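Local coordinates for molybdopterin biosynthesis Mog protein (Mycobacterium tuberculosis, PDB 2G4R), which probably binds molybdopterin and takes part in molybdenum cofactor biosynthesis, at residues R7-S12 and Q43-G48. Sequence-based numbering, arbitrary orientation.
Sequences RIVVVS and QVVADG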
loop_
_atom_site.group_PDB
_atom_site.type_symbol
_atom_site.label_atom_id
_atom_site.label_comp_id
_atom_site.label_asym_id
_atom_site.label_seq_id
_atom_site.Cartn_x
_atom_site.Cartn_y
_atom_site.Cartn_z
ATOM N N ARG A 7 12.105 11.253 7.597
ATOM C CA ARG A 7 11.241 10.278 6.998
ATOM C C ARG A 7 11.822 9.650 5.733
ATOM O O ARG A 7 12.586 10.268 5.007
ATOM C CB ARG A 7 9.930 10.912 6.664
ATOM C CG ARG A 7 9.177 11.289 7.912
ATOM C CD ARG A 7 7.777 11.644 7.645
ATOM N NE ARG A 7 7.035 11.989 8.869
ATOM C CZ ARG A 7 5.786 12.455 8.857
ATOM N NH1 ARG A 7 5.109 12.578 7.705
ATOM N NH2 ARG A 7 5.198 12.795 10.004
ATOM N N ILE A 8 11.295 8.463 5.430
ATOM C CA ILE A 8 11.638 7.649 4.299
ATOM C C ILE A 8 10.379 7.369 3.504
ATOM O O ILE A 8 9.374 6.881 4.022
ATOM C CB ILE A 8 12.209 6.281 4.743
ATOM C CG1 ILE A 8 13.445 6.463 5.612
ATOM C CG2 ILE A 8 12.609 5.432 3.533
ATOM C CD1 ILE A 8 13.863 5.142 6.291
ATOM N N VAL A 9 10.448 7.673 2.227
ATOM C CA VAL A 9 9.335 7.454 1.352
ATOM C C VAL A 9 9.853 6.601 0.216
ATOM O O VAL A 9 10.680 7.025 -0.599
ATOM C CB VAL A 9 8.805 8.798 0.859
ATOM C CG1 VAL A 9 7.702 8.594 -0.155
ATOM C CG2 VAL A 9 8.391 9.689 2.072
ATOM N N VAL A 10 9.366 5.380 0.172
ATOM C CA VAL A 10 9.668 4.451 -0.907
ATOM C C VAL A 10 8.496 4.498 -1.874
ATOM O O VAL A 10 7.336 4.283 -1.476
ATOM C CB VAL A 10 9.855 3.032 -0.352
ATOM C CG1 VAL A 10 10.191 2.060 -1.481
ATOM C CG2 VAL A 10 10.919 3.010 0.729
ATOM N N VAL A 11 8.795 4.774 -3.141
ATOM C CA VAL A 11 7.775 4.914 -4.199
ATOM C C VAL A 11 7.707 3.663 -5.069
ATOM O O VAL A 11 8.593 3.390 -5.871
ATOM C CB VAL A 11 8.037 6.164 -5.092
ATOM C CG1 VAL A 11 6.812 6.466 -6.047
ATOM C CG2 VAL A 11 8.404 7.405 -4.213
ATOM N N SER A 12 6.644 2.897 -4.908
ATOM C CA SER A 12 6.415 1.727 -5.718
ATOM C C SER A 12 4.948 1.354 -5.554
ATOM O O SER A 12 4.471 1.057 -4.443
ATOM C CB SER A 12 7.296 0.568 -5.250
ATOM O OG SER A 12 6.882 -0.674 -5.833
ATOM N N GLN A 43 7.797 4.610 4.673
ATOM C CA GLN A 43 6.428 4.732 4.109
ATOM C C GLN A 43 6.494 4.370 2.643
ATOM O O GLN A 43 7.241 4.979 1.872
ATOM C CB GLN A 43 5.864 6.167 4.180
ATOM C CG GLN A 43 6.286 6.830 5.447
ATOM C CD GLN A 43 6.127 8.337 5.509
ATOM O OE1 GLN A 43 5.268 8.967 4.831
ATOM N NE2 GLN A 43 6.924 8.917 6.392
ATOM N N VAL A 44 5.715 3.401 2.249
ATOM C CA VAL A 44 5.739 2.935 0.915
ATOM C C VAL A 44 4.478 3.459 0.294
ATOM O O VAL A 44 3.382 3.295 0.867
ATOM C CB VAL A 44 5.806 1.403 0.821
ATOM C CG1 VAL A 44 5.972 0.993 -0.643
ATOM C CG2 VAL A 44 6.980 0.857 1.642
ATOM N N VAL A 45 4.635 4.152 -0.828
ATOM C CA VAL A 45 3.496 4.797 -1.497
ATOM C C VAL A 45 3.561 4.560 -3.013
ATOM O O VAL A 45 4.625 4.242 -3.569
ATOM C CB VAL A 45 3.410 6.348 -1.240
ATOM C CG1 VAL A 45 3.379 6.673 0.212
ATOM C CG2 VAL A 45 4.601 7.112 -1.909
ATOM N N ALA A 46 2.408 4.686 -3.682
ATOM C CA ALA A 46 2.337 4.543 -5.139
ATOM C C ALA A 46 2.941 5.752 -5.841
ATOM O O ALA A 46 3.086 6.842 -5.237
ATOM C CB ALA A 46 0.887 4.337 -5.617
ATOM N N ASP A 47 3.269 5.554 -7.116
ATOM C CA ASP A 47 3.779 6.628 -7.972
ATOM C C ASP A 47 2.674 7.678 -8.090
ATOM O O ASP A 47 1.514 7.360 -8.010
ATOM C CB ASP A 47 4.024 6.144 -9.398
ATOM C CG ASP A 47 5.187 5.205 -9.538
ATOM O OD1 ASP A 47 6.357 5.520 -9.192
ATOM O OD2 ASP A 47 4.939 4.125 -10.110
ATOM N N GLY A 48 3.030 8.931 -8.221
ATOM C CA GLY A 48 2.015 9.954 -8.475
ATOM C C GLY A 48 1.616 10.763 -7.276
ATOM O O GLY A 48 2.445 11.110 -6.424
HETATM O O HOH W 1 4.973 11.689 5.205
HETATM O O HOH W 2 9.241 7.578 7.280
HETATM O O HOH W 3 8.311 3.763 -8.775
#
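The amide end of Q43 lies against the aliphatic stem of R7, its NE2 3.1 Å from R7 CD, with the amide and guanidinium planes turned 65° apart. R7 is extended from CG to NE and Q43 beyond CG. One water joins the two side chains, lying at the guanidinium edge, in its plane, accepting from R7 NH1 and donating to Q43 OE1; another ties the amide to the first strand's backbone, accepting from Q43 NE2 and from I8 N, so each end of the amide has a water partner.

Next to this pair, strands 7-11 and 43-45 run parallel, joined by a ladder of four backbone bonds. Q43 N donates to I8 O (2.8 Å) and Q43 O accepts from V10 N; V10 O then takes V45 N, and V45 O takes S12 N, so the ladder runs on past the end of the first strand. V10 O also receives a CA-H...O contact from V44 CA at 3.2 Å.

On the face shared with Q43, V9 CG1 meets V45 CG2 at 3.9 Å, the two side chains crossing obliquely. Farther along, the V11 and D47 side chains cross at about a right angle, V11 CG1, anti to its backbone N (chi1 -169°), lying 3.3 Å from D47 OD1. A water lies within donating distance of D47 OD1 and V11 O, but cannot serve every acceptor around it at once. On the other face V10 CB packs on V44 CG2 at 4.1 Å.

The two strands form a beta-alpha-beta crossover through helix 24-34, with 43-45 outermost in this chain's sheet and 7-11 bonded on its far side to strand 65-69. Helix 49-60 packs on R7, V11 and V45, whereas I8 rests on helix 24-34 and V44 on helix 13-16, whose start is capped by S12 OG bonding A15 N.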